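Local structure of diaminopimelate decarboxylase (Methanocaldococcus jannaschii, 1TWI) at residues 66-71 and 92-97; 206-211 and 288-293. The protein catalyses the pyridoxal-phosphate-dependent decarboxylation of meso-diaminopimelate to L-lysine, the last step of lysine biosynthesis, as a homodimer. All coordinates share one frame; numbering follows the deposited sequence.

Contacts 1 and 2 are both buried, and both lie at the cofactor end of the barrel, where strands 62-67 and 286-289 run side by side. The backbone joins them: A67 N lies 2.9 Å from P291 O, a probable hydrogen bond. Contact 1 ties the turn after a strand to the start of a helix by close packing of E94 and I97 on Y68, plus a water bridge, with no direct hydrogen bond across it. Contact 2 joins the end of one strand to the loop after another through a histidine-carboxylate hydrogen bond. The two approach pyridoxal phosphate from opposite faces, K69 on one and H210 on the other, while contact 2 also holds the phosphate and meets the pyridine nitrogen.

Contact 1 (66-71 and 92-97); sequences YAYKAN and GGELYI. With PLP (pyridoxal-5'-phosphate), chain E.
Y68 and E94 pass alongside each other, pointing opposite ways, and the carboxylate of E94 ends up beside the tyrosine's CB and not against its ring. E94 CD comes within 3.4 Å of Y68 CB, and the ring and carboxylate planes are turned 62° apart. The glutamate reaches this far because its chain is extended beyond CG (chi2 -180°), which brings E94 OE2 to 3.1 Å from K69 CA. That oxygen is badly angled for a hydrogen bond to K69 N; a water molecule instead links it to Y68 O, 3.1 Å from the water. The backbone N-H of V90, in the loop just before the helix, holds OE1. Further along the helix, branched I97 presents CG2 obliquely to the tyrosine ring, 3.7 Å from Y68 CE2.

The site belongs to a beta/alpha barrel of the fold-type III pyridoxal-phosphate enzymes: strand 62-67 ends in a short 3-10 turn carrying K69, and helix 92-100 follows the neighbouring strand 86-89. K69 is the residue that forms the internal aldimine, but here it is not attached to the cofactor. A chi1 of 70° tucks its CG between the two backbone branches, and with further bends the chain turns away from E94 to bring CE and NZ over one face of the pyridine ring, opposite H210: CD is 3.1 Å from PLP O4A, and NZ is 3.2 Å from PLP C3. D88 forms a salt bridge with NZ, while the small A67 brings CB to 3.5 Å from PLP C5A.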
# COMPACT_ATOMS: atom_id res chain seq x y z
N TYR A 66 12.78 10.72 16.27
CA TYR A 66 12.07 10.76 14.99
C TYR A 66 11.45 9.42 14.61
O TYR A 66 12.12 8.41 14.65
CB TYR A 66 13.02 11.30 13.89
CG TYR A 66 12.51 11.12 12.51
CD1 TYR A 66 11.32 11.72 12.08
CD2 TYR A 66 13.20 10.30 11.61
CE1 TYR A 66 10.83 11.52 10.79
CE2 TYR A 66 12.72 10.08 10.31
CZ TYR A 66 11.54 10.69 9.91
OH TYR A 66 11.04 10.41 8.66
N ALA A 67 10.17 9.41 14.28
CA ALA A 67 9.55 8.14 13.95
C ALA A 67 9.92 7.71 12.51
O ALA A 67 9.37 8.25 11.51
CB ALA A 67 8.05 8.25 14.07
N TYR A 68 10.85 6.75 12.42
CA TYR A 68 11.34 6.26 11.14
C TYR A 68 10.26 5.77 10.23
O TYR A 68 10.41 5.86 9.01
CB TYR A 68 12.35 5.10 11.34
CG TYR A 68 13.77 5.60 11.50
CD1 TYR A 68 14.02 6.85 12.10
CD2 TYR A 68 14.86 4.84 11.04
CE1 TYR A 68 15.36 7.33 12.24
CE2 TYR A 68 16.20 5.29 11.17
CZ TYR A 68 16.44 6.52 11.77
OH TYR A 68 17.73 6.94 11.99
N LYS A 69 9.14 5.32 10.78
CA LYS A 69 8.11 4.76 9.89
C LYS A 69 7.61 5.81 8.91
O LYS A 69 7.07 5.46 7.87
CB LYS A 69 6.94 4.16 10.67
CG LYS A 69 6.03 5.16 11.40
CD LYS A 69 5.66 4.61 12.81
CE LYS A 69 6.75 5.12 13.81
NZ LYS A 69 6.73 4.60 15.17
N ALA A 70 7.80 7.09 9.25
CA ALA A 70 7.36 8.18 8.35
C ALA A 70 8.20 8.35 7.08
O ALA A 70 7.68 8.75 6.03
CB ALA A 70 7.30 9.51 9.12
N ASN A 71 9.47 7.99 7.16
CA ASN A 71 10.39 8.14 6.01
C ASN A 71 11.76 7.71 6.55
O ASN A 71 12.35 8.43 7.38
CB ASN A 71 10.48 9.61 5.58
CG ASN A 71 11.16 9.76 4.19
OD1 ASN A 71 12.09 9.03 3.87
ND2 ASN A 71 10.70 10.71 3.39
N GLY A 92 13.54 -4.37 13.16
CA GLY A 92 14.98 -4.55 13.02
C GLY A 92 15.51 -3.74 11.82
O GLY A 92 16.63 -3.26 11.87
N GLY A 93 14.73 -3.60 10.75
CA GLY A 93 15.16 -2.85 9.58
C GLY A 93 15.37 -1.37 9.93
O GLY A 93 16.38 -0.78 9.52
N GLU A 94 14.43 -0.78 10.67
CA GLU A 94 14.60 0.61 11.06
C GLU A 94 15.74 0.75 12.04
O GLU A 94 16.47 1.73 11.95
CB GLU A 94 13.30 1.17 11.66
CG GLU A 94 12.23 1.43 10.54
CD GLU A 94 10.90 2.00 11.06
OE1 GLU A 94 10.81 2.15 12.29
OE2 GLU A 94 9.98 2.29 10.25
N LEU A 95 15.94 -0.24 12.92
CA LEU A 95 17.03 -0.12 13.91
C LEU A 95 18.38 -0.16 13.12
O LEU A 95 19.35 0.60 13.39
CB LEU A 95 16.96 -1.28 14.90
CG LEU A 95 18.21 -1.36 15.82
CD1 LEU A 95 18.35 -0.01 16.55
CD2 LEU A 95 18.08 -2.51 16.84
N TYR A 96 18.43 -1.06 12.15
CA TYR A 96 19.63 -1.20 11.30
C TYR A 96 19.90 0.16 10.62
O TYR A 96 21.03 0.67 10.61
CB TYR A 96 19.31 -2.28 10.24
CG TYR A 96 20.44 -2.70 9.36
CD1 TYR A 96 21.31 -3.70 9.80
CD2 TYR A 96 20.61 -2.17 8.09
CE1 TYR A 96 22.34 -4.16 8.99
CE2 TYR A 96 21.65 -2.63 7.23
CZ TYR A 96 22.50 -3.63 7.72
OH TYR A 96 23.54 -4.14 6.97
N ILE A 97 18.88 0.74 10.00
CA ILE A 97 19.08 2.04 9.36
C ILE A 97 19.50 3.13 10.40
O ILE A 97 20.37 3.97 10.09
CB ILE A 97 17.77 2.47 8.60
CG1 ILE A 97 17.56 1.58 7.37
CG2 ILE A 97 17.85 3.89 8.15
CD1 ILE A 97 16.09 1.68 6.87
N1 PLP E . 5.22 6.79 17.86
C2 PLP E . 4.50 5.64 17.60
C2A PLP E . 4.51 4.55 18.70
C3 PLP E . 3.86 5.55 16.36
O3 PLP E . 3.16 4.40 16.13
C4 PLP E . 3.87 6.55 15.43
C4A PLP E . 3.11 6.34 14.07
O4A PLP E . 2.77 5.22 13.82
C5 PLP E . 4.60 7.73 15.69
C6 PLP E . 5.24 7.81 16.92
C5A PLP E . 4.72 8.94 14.78
O4P PLP E . 3.43 9.52 14.46
P PLP E . 3.31 10.87 13.64
O1P PLP E . 1.85 11.07 13.53
O2P PLP E . 3.95 10.58 12.31
O3P PLP E . 3.97 11.93 14.39
O HOH W 1 10.60 3.00 7.95

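Contact 2 (206-211 and 288-293); sequences GVHCHI and ILEPGR. With PLP (pyridoxal-5'-phosphate), chain E.
H208 points its NE2-H at E290 OE1, a 2.8 Å hydrogen bond that joins the end of strand 202-208 to the loop following strand 286-289 in the pyridoxal-binding beta/alpha barrel. CG of H208 stands anti to the backbone N (chi1 164°), which swings the ring toward the glutamate; the two side chains run roughly perpendicular. The oxygen sits close to the imidazole plane, yet the histidine meets it from above the carboxylate plane, 36° out. E290 is long enough, with its chain extended beyond CG, to place the same OE1 2.7 Å from PLP N1, a position consistent with the role of the acidic residue thought to stabilise a protonated pyridine nitrogen in fold-type III enzymes. Its OE2 is held by N111 and N246.

H210 presents its flat face to the cofactor ring, with PLP C2 3.4 Å above the imidazole plane and over its centre, and G249 N bonds to its ND1. R293 bends at chi3, and Y255 and S213 hold its guanidinium. G292, the N-cap of helix 293-296, has no CB to obstruct the phosphate. G292 N donates to PLP O3P over 2.9 Å, and R293 N to PLP O2P over 2.7 Å, nearly straight at 171°.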
# COMPACT_ATOMS: atom_id res chain seq x y z
N GLY A 206 11.30 3.74 32.02
CA GLY A 206 10.31 4.75 31.66
C GLY A 206 8.95 4.23 31.27
O GLY A 206 8.69 3.00 31.33
N VAL A 207 8.06 5.15 30.91
CA VAL A 207 6.72 4.78 30.42
C VAL A 207 6.59 5.55 29.07
O VAL A 207 7.20 6.60 28.88
CB VAL A 207 5.59 5.23 31.40
CG1 VAL A 207 5.66 4.39 32.74
CG2 VAL A 207 5.77 6.71 31.72
N HIS A 208 5.80 5.01 28.16
CA HIS A 208 5.61 5.56 26.82
C HIS A 208 4.11 5.53 26.52
O HIS A 208 3.35 4.70 27.08
CB HIS A 208 6.36 4.65 25.82
CG HIS A 208 5.97 4.85 24.38
ND1 HIS A 208 5.03 4.08 23.75
CD2 HIS A 208 6.41 5.73 23.45
CE1 HIS A 208 4.91 4.46 22.49
NE2 HIS A 208 5.74 5.47 22.28
N CYS A 209 3.67 6.44 25.65
CA CYS A 209 2.27 6.46 25.25
C CYS A 209 2.26 7.17 23.88
O CYS A 209 3.02 8.12 23.64
CB CYS A 209 1.43 7.26 26.26
SG CYS A 209 -0.30 7.30 25.85
N HIS A 210 1.45 6.66 22.98
CA HIS A 210 1.32 7.25 21.67
C HIS A 210 -0.16 7.09 21.41
O HIS A 210 -0.71 5.96 21.44
CB HIS A 210 2.09 6.48 20.63
CG HIS A 210 1.80 6.96 19.25
ND1 HIS A 210 2.28 8.17 18.79
CD2 HIS A 210 1.02 6.44 18.27
CE1 HIS A 210 1.80 8.38 17.58
NE2 HIS A 210 1.03 7.34 17.24
N ILE A 211 -0.82 8.22 21.18
CA ILE A 211 -2.26 8.17 21.06
C ILE A 211 -2.95 8.26 19.72
O ILE A 211 -4.14 8.02 19.65
CB ILE A 211 -2.90 9.25 21.96
CG1 ILE A 211 -2.47 10.65 21.48
CG2 ILE A 211 -2.47 9.05 23.39
CD1 ILE A 211 -3.08 11.81 22.29
N ILE A 288 10.64 12.58 26.19
CA ILE A 288 10.91 12.16 24.81
C ILE A 288 9.63 12.29 24.01
O ILE A 288 8.54 11.97 24.53
CB ILE A 288 11.29 10.64 24.76
CG1 ILE A 288 12.53 10.40 25.64
CG2 ILE A 288 11.55 10.19 23.33
CD1 ILE A 288 12.85 8.87 25.93
N LEU A 289 9.74 12.78 22.76
CA LEU A 289 8.58 12.84 21.87
C LEU A 289 9.00 12.04 20.63
O LEU A 289 10.19 11.91 20.35
CB LEU A 289 8.23 14.29 21.44
CG LEU A 289 7.88 15.25 22.58
CD1 LEU A 289 7.33 16.61 22.01
CD2 LEU A 289 6.84 14.60 23.46
N GLU A 290 8.01 11.55 19.88
CA GLU A 290 8.29 10.72 18.70
C GLU A 290 7.63 11.27 17.47
O GLU A 290 6.92 10.56 16.79
CB GLU A 290 7.80 9.28 18.92
CG GLU A 290 8.47 8.54 20.15
CD GLU A 290 7.81 7.15 20.45
OE1 GLU A 290 6.62 6.93 20.12
OE2 GLU A 290 8.49 6.31 21.05
N PRO A 291 7.86 12.56 17.15
CA PRO A 291 7.20 13.06 15.96
C PRO A 291 7.69 12.36 14.69
O PRO A 291 8.90 12.02 14.58
CB PRO A 291 7.56 14.56 15.96
CG PRO A 291 8.96 14.58 16.56
CD PRO A 291 8.87 13.51 17.68
N GLY A 292 6.76 12.14 13.75
CA GLY A 292 7.09 11.54 12.45
C GLY A 292 6.68 12.58 11.39
O GLY A 292 7.48 13.36 10.87
N ARG A 293 5.38 12.57 11.10
CA ARG A 293 4.77 13.47 10.12
C ARG A 293 5.19 14.91 10.37
O ARG A 293 5.59 15.60 9.45
CB ARG A 293 3.25 13.36 10.22
CG ARG A 293 2.47 13.87 9.00
CD ARG A 293 0.95 13.99 9.39
NE ARG A 293 0.42 12.71 9.91
CZ ARG A 293 -0.05 11.73 9.14
NH1 ARG A 293 -0.11 11.84 7.80
NH2 ARG A 293 -0.41 10.60 9.72
N1 PLP E . 5.22 6.79 17.86
C2 PLP E . 4.50 5.64 17.60
C2A PLP E . 4.51 4.55 18.70
C3 PLP E . 3.86 5.55 16.36
O3 PLP E . 3.16 4.40 16.13
C4 PLP E . 3.87 6.55 15.43
C4A PLP E . 3.11 6.34 14.07
O4A PLP E . 2.77 5.22 13.82
C5 PLP E . 4.60 7.73 15.69
C6 PLP E . 5.24 7.81 16.92
C5A PLP E . 4.72 8.94 14.78
O4P PLP E . 3.43 9.52 14.46
P PLP E . 3.31 10.87 13.64
O1P PLP E . 1.85 11.07 13.53
O2P PLP E . 3.95 10.58 12.31
O3P PLP E . 3.97 11.93 14.39